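Local coordinates for LPXTG cell wall surface protein (Streptococcus gordonii, PDB 4IGB) that is a wall-anchored surface protein that probably acts as an adhesin, here represented by its N-terminal and N2 domains, at residues K208-Q217 with Q233-A244. Residues are numbered along the deposited sequence; the frame is centred on the assembly and turned at random.
Sequences KETFYVKNYQ and QEEASDRTSWIA
Phe211 and Trp242 pair across two antiparallel strands, 210-214 and 239-243, near one edge of the eight-stranded antiparallel sheet of the N-terminal domain, where 239-243 also pairs with the outermost strand 232-235, the preceding arm of a beta hairpin. Phe211 with Trp242 and Val213 with Thr240 form the hydrogen-bonded pairs; the bond from Trp242 N to Phe211 O is short (2.7 Å) and nearly straight. Beyond the strand end, Asn215 N still reaches Asp238 O.

On the face that carries Tyr212, Ser241 and Arg239, the Arg239 guanidinium lies flat on the Tyr212 ring, planes 10° apart, a cation-pi stack with Arg239 CZ 4.1 Å from the ring centroid. With CG between the backbone N and the carbonyl carbon (chi1 77°) and a bend at chi3, the Arg239 chain brings the guanidinium over the ring, and a salt bridge from Arg239 NE to Asp238 OD2 (3.0 Å) helps fix it there. Tyr212 OH is held by Asp173.

On the face of Phe211, Val213 and Trp242, the indole is buried with its rim turned to 208-217: Trp242 CZ3 meets Val213 CG2 at 3.8 Å, and the six-membered ring sets its edge, at CH2, against the face of Tyr216 toward the rim of that ring, a T-shaped pair with planes at 90°. Leu262 and Met225 pack against the indole, while Glu16 takes the Tyr216 hydroxyl. Trp242 NE1 donates to Gln233 OE1 (2.9 Å) in a bent bond, from above the amide carbonyl plane; the same oxygen also accepts from Arg223.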
loop_
_atom_site.group_PDB
_atom_site.type_symbol
_atom_site.label_atom_id
_atom_site.label_comp_id
_atom_site.label_asym_id
_atom_site.label_seq_id
_atom_site.Cartn_x
_atom_site.Cartn_y
_atom_site.Cartn_z
ATOM N N LYS B 208 -10.995 -2.478 23.438
ATOM C CA LYS B 208 -11.175 -3.248 22.218
ATOM C C LYS B 208 -10.065 -2.933 21.236
ATOM O O LYS B 208 -9.720 -1.776 21.022
ATOM C CB LYS B 208 -12.525 -2.914 21.593
ATOM C CG LYS B 208 -13.706 -3.126 22.541
ATOM C CD LYS B 208 -14.951 -2.392 22.069
ATOM C CE LYS B 208 -16.143 -2.684 22.989
ATOM N NZ LYS B 208 -17.320 -1.818 22.676
ATOM N N GLU B 209 -9.510 -3.976 20.646
ATOM C CA GLU B 209 -8.486 -3.830 19.630
ATOM C C GLU B 209 -9.004 -2.988 18.471
ATOM O O GLU B 209 -10.063 -3.277 17.908
ATOM C CB GLU B 209 -8.076 -5.204 19.119
ATOM C CG GLU B 209 -6.937 -5.155 18.115
ATOM C CD GLU B 209 -6.426 -6.537 17.769
ATOM O OE1 GLU B 209 -7.154 -7.525 18.028
ATOM O OE2 GLU B 209 -5.292 -6.630 17.257
ATOM N N THR B 210 -8.246 -1.957 18.117
ATOM C CA THR B 210 -8.684 -0.980 17.133
ATOM C C THR B 210 -7.577 -0.631 16.143
ATOM O O THR B 210 -6.446 -0.329 16.555
ATOM C CB THR B 210 -9.093 0.321 17.835
ATOM O OG1 THR B 210 -10.083 0.042 18.826
ATOM C CG2 THR B 210 -9.626 1.343 16.835
ATOM N N PHE B 211 -7.904 -0.687 14.850
ATOM C CA PHE B 211 -7.058 -0.148 13.782
ATOM C C PHE B 211 -7.720 1.115 13.273
ATOM O O PHE B 211 -8.946 1.145 13.088
ATOM C CB PHE B 211 -6.970 -1.138 12.615
ATOM C CG PHE B 211 -6.150 -0.633 11.438
ATOM C CD1 PHE B 211 -4.757 -0.729 11.445
ATOM C CD2 PHE B 211 -6.766 -0.091 10.326
ATOM C CE1 PHE B 211 -3.999 -0.270 10.355
ATOM C CE2 PHE B 211 -6.023 0.366 9.237
ATOM C CZ PHE B 211 -4.634 0.272 9.254
ATOM N N TYR B 212 -6.937 2.168 13.045
ATOM C CA TYR B 212 -7.530 3.371 12.496
ATOM C C TYR B 212 -6.690 4.055 11.435
ATOM O O TYR B 212 -5.495 3.831 11.340
ATOM C CB TYR B 212 -7.913 4.347 13.597
ATOM C CG TYR B 212 -6.785 4.896 14.444
ATOM C CD1 TYR B 212 -6.495 4.347 15.691
ATOM C CD2 TYR B 212 -6.052 6.005 14.026
ATOM C CE1 TYR B 212 -5.489 4.869 16.480
ATOM C CE2 TYR B 212 -5.062 6.541 14.812
ATOM C CZ TYR B 212 -4.779 5.973 16.033
ATOM O OH TYR B 212 -3.776 6.509 16.813
ATOM N N VAL B 213 -7.344 4.875 10.631
ATOM C CA VAL B 213 -6.671 5.679 9.634
ATOM C C VAL B 213 -7.066 7.115 9.896
ATOM O O VAL B 213 -8.247 7.447 9.885
ATOM C CB VAL B 213 -7.114 5.290 8.229
ATOM C CG1 VAL B 213 -6.472 6.202 7.184
ATOM C CG2 VAL B 213 -6.792 3.817 7.966
ATOM N N LYS B 214 -6.077 7.954 10.169
ATOM C CA LYS B 214 -6.304 9.385 10.338
ATOM C C LYS B 214 -6.634 10.032 8.993
ATOM O O LYS B 214 -6.136 9.590 7.963
ATOM C CB LYS B 214 -5.067 10.039 10.964
ATOM C CG LYS B 214 -4.947 9.752 12.471
ATOM C CD LYS B 214 -3.559 10.043 12.994
ATOM C CE LYS B 214 -3.160 11.523 12.861
ATOM N NZ LYS B 214 -1.669 11.660 13.105
ATOM N N ASN B 215 -7.499 11.049 8.996
ATOM C CA ASN B 215 -7.836 11.747 7.759
ATOM C C ASN B 215 -8.345 10.746 6.706
ATOM O O ASN B 215 -8.100 10.870 5.501
ATOM C CB ASN B 215 -6.593 12.492 7.272
ATOM C CG ASN B 215 -6.913 13.720 6.456
ATOM O OD1 ASN B 215 -6.076 14.185 5.668
ATOM N ND2 ASN B 215 -8.114 14.262 6.633
ATOM N N TYR B 216 -9.068 9.752 7.190
ATOM C CA TYR B 216 -9.496 8.615 6.372
ATOM C C TYR B 216 -10.100 8.973 5.014
ATOM O O TYR B 216 -9.600 8.531 3.981
ATOM C CB TYR B 216 -10.463 7.757 7.191
ATOM C CG TYR B 216 -11.192 6.673 6.434
ATOM C CD1 TYR B 216 -10.499 5.737 5.671
ATOM C CD2 TYR B 216 -12.577 6.547 6.533
ATOM C CE1 TYR B 216 -11.170 4.724 4.998
ATOM C CE2 TYR B 216 -13.257 5.537 5.870
ATOM C CZ TYR B 216 -12.552 4.626 5.107
ATOM O OH TYR B 216 -13.223 3.618 4.456
ATOM N N GLN B 217 -11.172 9.770 5.015
ATOM C CA GLN B 217 -11.911 10.057 3.792
ATOM C C GLN B 217 -11.107 10.955 2.849
ATOM O O GLN B 217 -11.318 10.941 1.634
ATOM C CB GLN B 217 -13.284 10.688 4.103
ATOM C CG GLN B 217 -14.268 9.777 4.834
ATOM C CD GLN B 217 -14.276 10.002 6.354
ATOM O OE1 GLN B 217 -13.260 10.373 6.948
ATOM N NE2 GLN B 217 -15.432 9.793 6.977
ATOM N N GLN B 233 -17.332 0.089 12.286
ATOM C CA GLN B 233 -16.621 1.181 11.641
ATOM C C GLN B 233 -17.103 2.488 12.231
ATOM O O GLN B 233 -18.277 2.838 12.150
ATOM C CB GLN B 233 -16.798 1.190 10.125
ATOM C CG GLN B 233 -16.110 2.397 9.480
ATOM C CD GLN B 233 -16.086 2.324 7.971
ATOM O OE1 GLN B 233 -15.905 1.245 7.389
ATOM N NE2 GLN B 233 -16.287 3.468 7.320
ATOM N N GLU B 234 -16.185 3.211 12.834
ATOM C CA GLU B 234 -16.559 4.376 13.584
ATOM C C GLU B 234 -15.843 5.580 13.015
ATOM O O GLU B 234 -14.624 5.677 13.101
ATOM C CB GLU B 234 -16.175 4.160 15.035
ATOM C CG GLU B 234 -16.184 5.397 15.876
ATOM C CD GLU B 234 -15.849 5.071 17.308
ATOM O OE1 GLU B 234 -16.675 4.388 17.956
ATOM O OE2 GLU B 234 -14.749 5.468 17.764
ATOM N N GLU B 235 -16.608 6.500 12.441
ATOM C CA GLU B 235 -16.034 7.679 11.808
ATOM C C GLU B 235 -16.119 8.916 12.695
ATOM O O GLU B 235 -17.210 9.441 12.960
ATOM C CB GLU B 235 -16.715 7.935 10.465
ATOM C CG GLU B 235 -16.303 6.940 9.396
ATOM C CD GLU B 235 -17.203 6.957 8.187
ATOM O OE1 GLU B 235 -18.030 7.886 8.062
ATOM O OE2 GLU B 235 -17.081 6.038 7.358
ATOM N N ALA B 236 -14.957 9.370 13.163
ATOM C CA ALA B 236 -14.864 10.624 13.886
ATOM C C ALA B 236 -14.324 11.666 12.916
ATOM O O ALA B 236 -13.987 11.346 11.770
ATOM C CB ALA B 236 -13.966 10.482 15.109
ATOM N N SER B 237 -14.249 12.918 13.345
ATOM C CA SER B 237 -13.841 13.971 12.415
ATOM C C SER B 237 -12.382 13.833 11.969
ATOM O O SER B 237 -12.036 14.179 10.844
ATOM C CB SER B 237 -14.065 15.342 13.038
ATOM O OG SER B 237 -13.359 15.413 14.253
ATOM N N ASP B 238 -11.525 13.321 12.846
ATOM C CA ASP B 238 -10.089 13.260 12.555
ATOM C C ASP B 238 -9.598 11.892 12.077
ATOM O O ASP B 238 -8.440 11.756 11.686
ATOM C CB ASP B 238 -9.298 13.614 13.803
ATOM C CG ASP B 238 -9.484 12.591 14.901
ATOM O OD1 ASP B 238 -10.622 12.474 15.401
ATOM O OD2 ASP B 238 -8.502 11.902 15.263
ATOM N N ARG B 239 -10.457 10.878 12.130
ATOM C CA ARG B 239 -10.001 9.503 11.937
ATOM C C ARG B 239 -11.195 8.570 11.843
ATOM O O ARG B 239 -12.257 8.847 12.410
ATOM C CB ARG B 239 -9.205 9.057 13.159
ATOM C CG ARG B 239 -10.126 8.712 14.330
ATOM C CD ARG B 239 -9.382 8.157 15.522
ATOM N NE ARG B 239 -8.262 9.009 15.877
ATOM C CZ ARG B 239 -7.449 8.789 16.901
ATOM N NH1 ARG B 239 -7.641 7.731 17.690
ATOM N NH2 ARG B 239 -6.442 9.633 17.134
ATOM N N THR B 240 -11.008 7.446 11.164
ATOM C CA THR B 240 -12.006 6.398 11.152
ATOM C C THR B 240 -11.368 5.145 11.744
ATOM O O THR B 240 -10.233 4.812 11.417
ATOM C CB THR B 240 -12.524 6.160 9.715
ATOM O OG1 THR B 240 -13.231 7.327 9.285
ATOM C CG2 THR B 240 -13.459 4.955 9.640
ATOM N N SER B 241 -12.087 4.474 12.637
ATOM C CA SER B 241 -11.545 3.322 13.350
ATOM C C SER B 241 -12.323 2.069 13.020
ATOM O O SER B 241 -13.530 2.125 12.781
ATOM C CB SER B 241 -11.618 3.546 14.858
ATOM O OG SER B 241 -10.770 4.601 15.269
ATOM N N TRP B 242 -11.629 0.938 13.015
ATOM C CA TRP B 242 -12.278 -0.352 12.864
ATOM C C TRP B 242 -12.103 -1.133 14.151
ATOM O O TRP B 242 -10.979 -1.436 14.557
ATOM C CB TRP B 242 -11.736 -1.088 11.637
ATOM C CG TRP B 242 -12.226 -0.435 10.393
ATOM C CD1 TRP B 242 -13.386 -0.716 9.718
ATOM C CD2 TRP B 242 -11.614 0.662 9.695
ATOM N NE1 TRP B 242 -13.514 0.117 8.633
ATOM C CE2 TRP B 242 -12.438 0.971 8.594
ATOM C CE3 TRP B 242 -10.440 1.400 9.884
ATOM C CZ2 TRP B 242 -12.128 1.978 7.689
ATOM C CZ3 TRP B 242 -10.131 2.403 8.973
ATOM C CH2 TRP B 242 -10.972 2.680 7.895
ATOM N N ILE B 243 -13.220 -1.429 14.810
ATOM C CA ILE B 243 -13.179 -1.875 16.196
ATOM C C ILE B 243 -13.649 -3.312 16.338
ATOM O O ILE B 243 -14.667 -3.690 15.769
ATOM C CB ILE B 243 -14.013 -0.942 17.078
ATOM C CG1 ILE B 243 -13.486 0.496 16.939
ATOM C CG2 ILE B 243 -13.977 -1.406 18.544
ATOM C CD1 ILE B 243 -14.439 1.572 17.421
ATOM N N ALA B 244 -12.880 -4.111 17.075
ATOM C CA ALA B 244 -13.181 -5.529 17.267
ATOM C C ALA B 244 -14.544 -5.761 17.906
ATOM O O ALA B 244 -14.961 -5.020 18.794
ATOM C CB ALA B 244 -12.103 -6.195 18.106
HETATM O O HOH W 1 -17.176 -3.724 19.918
HETATM O O HOH W 2 -12.474 10.037 9.462
HETATM O O HOH W 3 -15.559 11.527 9.604
#